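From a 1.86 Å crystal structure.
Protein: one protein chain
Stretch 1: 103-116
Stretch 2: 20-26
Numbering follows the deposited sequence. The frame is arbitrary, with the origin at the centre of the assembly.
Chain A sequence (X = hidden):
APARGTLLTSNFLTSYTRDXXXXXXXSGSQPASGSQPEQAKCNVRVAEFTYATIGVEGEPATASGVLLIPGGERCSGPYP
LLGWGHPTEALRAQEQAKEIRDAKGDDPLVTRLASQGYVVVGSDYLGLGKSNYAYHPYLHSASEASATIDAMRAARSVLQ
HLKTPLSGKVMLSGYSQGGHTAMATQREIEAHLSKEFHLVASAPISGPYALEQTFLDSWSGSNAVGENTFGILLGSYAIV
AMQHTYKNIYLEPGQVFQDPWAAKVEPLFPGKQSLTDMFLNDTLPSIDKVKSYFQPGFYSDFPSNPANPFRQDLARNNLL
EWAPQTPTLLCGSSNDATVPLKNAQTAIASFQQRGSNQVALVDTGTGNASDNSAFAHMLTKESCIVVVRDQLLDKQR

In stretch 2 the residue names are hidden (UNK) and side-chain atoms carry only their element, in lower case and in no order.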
# COMPACT_ATOMS: atom_id res chain seq x y z
N ALA A 103 -1.14 1.19 19.44
CA ALA A 103 0.31 1.34 19.52
C ALA A 103 0.71 2.62 20.25
O ALA A 103 1.89 2.95 20.35
CB ALA A 103 0.92 1.32 18.12
N LYS A 104 -0.29 3.34 20.74
CA LYS A 104 -0.07 4.59 21.46
C LYS A 104 0.86 5.55 20.70
O LYS A 104 1.82 6.09 21.27
CB LYS A 104 0.46 4.30 22.86
CG LYS A 104 -0.53 3.49 23.70
CD LYS A 104 -0.06 3.26 25.13
CE LYS A 104 -1.11 2.49 25.93
NZ LYS A 104 -0.73 2.32 27.36
N GLY A 105 0.58 5.74 19.42
CA GLY A 105 1.36 6.65 18.60
C GLY A 105 2.64 6.12 17.98
O GLY A 105 3.28 6.81 17.18
N ASP A 106 3.01 4.89 18.33
CA ASP A 106 4.23 4.29 17.80
C ASP A 106 4.06 3.76 16.38
O ASP A 106 3.94 2.56 16.15
CB ASP A 106 4.69 3.16 18.74
CG ASP A 106 5.91 2.42 18.22
OD1 ASP A 106 6.74 3.04 17.53
OD2 ASP A 106 6.03 1.21 18.51
N ASP A 107 4.05 4.69 15.43
CA ASP A 107 3.90 4.37 14.01
C ASP A 107 4.60 5.49 13.25
O ASP A 107 4.43 6.67 13.57
CB ASP A 107 2.42 4.34 13.61
CG ASP A 107 2.21 3.84 12.19
OD1 ASP A 107 2.13 2.60 12.01
OD2 ASP A 107 2.14 4.67 11.26
N PRO A 108 5.40 5.14 12.23
CA PRO A 108 6.11 6.18 11.47
C PRO A 108 5.22 7.25 10.83
O PRO A 108 5.68 8.36 10.59
CB PRO A 108 6.92 5.38 10.45
CG PRO A 108 6.09 4.15 10.25
CD PRO A 108 5.64 3.81 11.65
N LEU A 109 3.96 6.93 10.56
CA LEU A 109 3.08 7.94 9.97
C LEU A 109 2.91 9.07 10.97
O LEU A 109 2.79 10.24 10.59
CB LEU A 109 1.72 7.34 9.61
CG LEU A 109 1.70 6.31 8.48
CD1 LEU A 109 0.26 5.96 8.16
CD2 LEU A 109 2.41 6.85 7.25
N VAL A 110 2.89 8.72 12.25
CA VAL A 110 2.75 9.72 13.30
C VAL A 110 4.08 10.40 13.62
O VAL A 110 4.19 11.62 13.59
CB VAL A 110 2.23 9.08 14.62
CG1 VAL A 110 2.32 10.09 15.76
CG2 VAL A 110 0.79 8.62 14.44
N THR A 111 5.09 9.59 13.91
CA THR A 111 6.41 10.09 14.30
C THR A 111 7.26 10.77 13.24
O THR A 111 8.06 11.65 13.57
CB THR A 111 7.26 8.97 14.94
OG1 THR A 111 7.58 7.98 13.95
CG2 THR A 111 6.48 8.30 16.06
N ARG A 112 7.12 10.39 11.98
CA ARG A 112 7.94 10.97 10.93
C ARG A 112 7.25 11.97 10.01
O ARG A 112 7.89 12.86 9.46
CB ARG A 112 8.54 9.86 10.06
CG ARG A 112 9.31 8.81 10.82
CD ARG A 112 10.57 9.38 11.44
NE ARG A 112 11.36 8.32 12.06
CZ ARG A 112 12.60 8.47 12.50
NH1 ARG A 112 13.21 9.64 12.39
NH2 ARG A 112 13.24 7.44 13.04
N LEU A 113 5.94 11.81 9.83
CA LEU A 113 5.20 12.68 8.91
C LEU A 113 4.24 13.67 9.57
O LEU A 113 4.41 14.88 9.44
CB LEU A 113 4.46 11.81 7.89
CG LEU A 113 5.39 10.98 6.99
CD1 LEU A 113 4.58 10.01 6.16
CD2 LEU A 113 6.20 11.91 6.09
N ALA A 114 3.23 13.16 10.27
CA ALA A 114 2.26 14.04 10.92
C ALA A 114 2.94 14.96 11.93
O ALA A 114 2.55 16.11 12.10
CB ALA A 114 1.18 13.21 11.61
N SER A 115 3.97 14.44 12.60
CA SER A 115 4.69 15.21 13.61
C SER A 115 5.49 16.35 12.99
O SER A 115 5.98 17.22 13.70
CB SER A 115 5.64 14.31 14.39
OG SER A 115 6.72 13.90 13.56
N GLN A 116 5.62 16.32 11.67
CA GLN A 116 6.36 17.35 10.96
C GLN A 116 5.45 18.28 10.16
O GLN A 116 5.93 19.07 9.35
CB GLN A 116 7.39 16.71 10.03
CG GLN A 116 8.52 15.99 10.75
CD GLN A 116 9.25 16.87 11.75
OE1 GLN A 116 9.41 18.08 11.54
NE2 GLN A 116 9.70 16.27 12.85
N UNK A 20 6.04 13.77 23.53
CA UNK A 20 5.89 12.32 23.59
C UNK A 20 6.43 11.71 22.30
O UNK A 20 7.10 10.67 22.32
c UNK A 20 4.41 11.96 23.76
N UNK A 21 6.16 12.36 21.18
CA UNK A 21 6.63 11.88 19.89
C UNK A 21 8.16 12.00 19.81
O UNK A 21 8.83 11.08 19.34
c UNK A 21 6.58 12.25 17.39
c UNK A 21 3.65 13.17 17.73
c UNK A 21 4.45 12.37 18.73
c UNK A 21 5.96 12.66 18.73
N UNK A 22 8.70 13.12 20.28
CA UNK A 22 10.15 13.31 20.26
C UNK A 22 10.82 12.24 21.11
O UNK A 22 11.90 11.75 20.77
o UNK A 22 10.21 15.71 19.89
c UNK A 22 10.52 14.69 20.81
N UNK A 23 10.18 11.87 22.21
CA UNK A 23 10.72 10.84 23.10
C UNK A 23 10.82 9.51 22.36
O UNK A 23 11.79 8.77 22.52
c UNK A 23 9.84 10.70 24.34
N UNK A 24 9.81 9.18 21.55
CA UNK A 24 9.84 7.94 20.80
C UNK A 24 10.95 8.00 19.75
O UNK A 24 11.58 6.98 19.45
c UNK A 24 7.37 7.30 21.07
s UNK A 24 5.87 6.71 20.23
c UNK A 24 5.07 8.27 19.82
c UNK A 24 8.50 7.66 20.12
N UNK A 25 11.19 9.18 19.20
CA UNK A 25 12.22 9.37 18.18
C UNK A 25 13.63 9.30 18.78
O UNK A 25 14.57 8.86 18.12
c UNK A 25 10.68 12.36 16.17
c UNK A 25 10.89 9.99 15.38
c UNK A 25 10.80 10.90 16.60
c UNK A 25 12.04 10.72 17.48
N UNK A 26 13.76 9.74 20.03
CA UNK A 26 15.05 9.74 20.71
C UNK A 26 15.52 8.34 21.08
O UNK A 26 16.69 8.13 21.40
c UNK A 26 14.98 10.61 21.96

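Position 20 opens the helical stretch with a single side-chain carbon; its CB comes no closer to stretch 1 than 6.9 Å, at Lys104 O. One carbon is alanine: Ala20 leaves the contact to its neighbours, and its O accepts a backbone hydrogen bond from the N of position 24.

Position 21 carries four carbons, forked at the first, with one arm two carbons long. The CA-to-CB bond points toward stretch 1, and the carbons meet Val110, Thr111 and Ser115. Branching at CB with unequal arms is isoleucine. The closest approaches of Ile21 are CD1 to Val110 CG1 at 3.9 Å, CG2 to Thr111 CA at 3.8 Å and CG2 to Ser115 CB at 3.8 Å.

Position 22 has one carbon followed by one oxygen, and its CA-to-CB bond points away from stretch 1. This is serine; Ser22 OG finds its hydrogen bond just outside the stretch.

At position 23 a single carbon again appears, exposed and out of reach of the partner. It is alanine, and Ala23 adds nothing to the contact.

Position 24 shows an unbranched chain of two carbons, a sulfur and a last carbon. The CA-to-CB bond points toward stretch 1, and the chain touches Gly105, Asp106 and Thr111. Sulfur within such a chain means methionine. Met24 SD sits 3.8 Å from Asp106 CA, and its CE reaches 3.5 Å from Gly105 O and 4.0 Å from Thr111 CG2. Glycine suits the turn twice over: an ideal CB on Gly105 would lie a tight 3.4 Å from Met24 CE, and at these backbone angles it would also jam against the preceding carbonyl.

Position 25 has four carbons forked at the second, and they reach Thr111 and the Arg112 guanidinium. This is the pattern of leucine. Although its CB points sideways, the end of Leu25 comes nearer: CD2 packs 3.8 Å from Thr111 CB and covers one face of the Arg112 guanidinium, 3.7 Å from CZ of Arg112. The guanidinium nitrogens are hydrogen-bonded elsewhere in the structure, so a methyl over the face costs them no partner.

Position 26, one exposed carbon out of reach, is alanine; Ala26 makes no contact.

The rule is packing without hydrogen bonds across the stretches. The helix axes cross at 100°, 9.9 Å apart at closest approach, and Ile21, Met24 and Leu25 supply all of the surface that stretch 2 buries against stretch 1. Thr111 touches all three. Some of the polar groups of stretch 1 are satisfied within it: Asp107 OD2 caps its helix by accepting from Leu109 N at 3.0 Å, and Ser115 OG donates to Thr111 O at 2.6 Å, leaving Ser115 CB against Ile21.

Stretch 2 (20-26) AISAMLA
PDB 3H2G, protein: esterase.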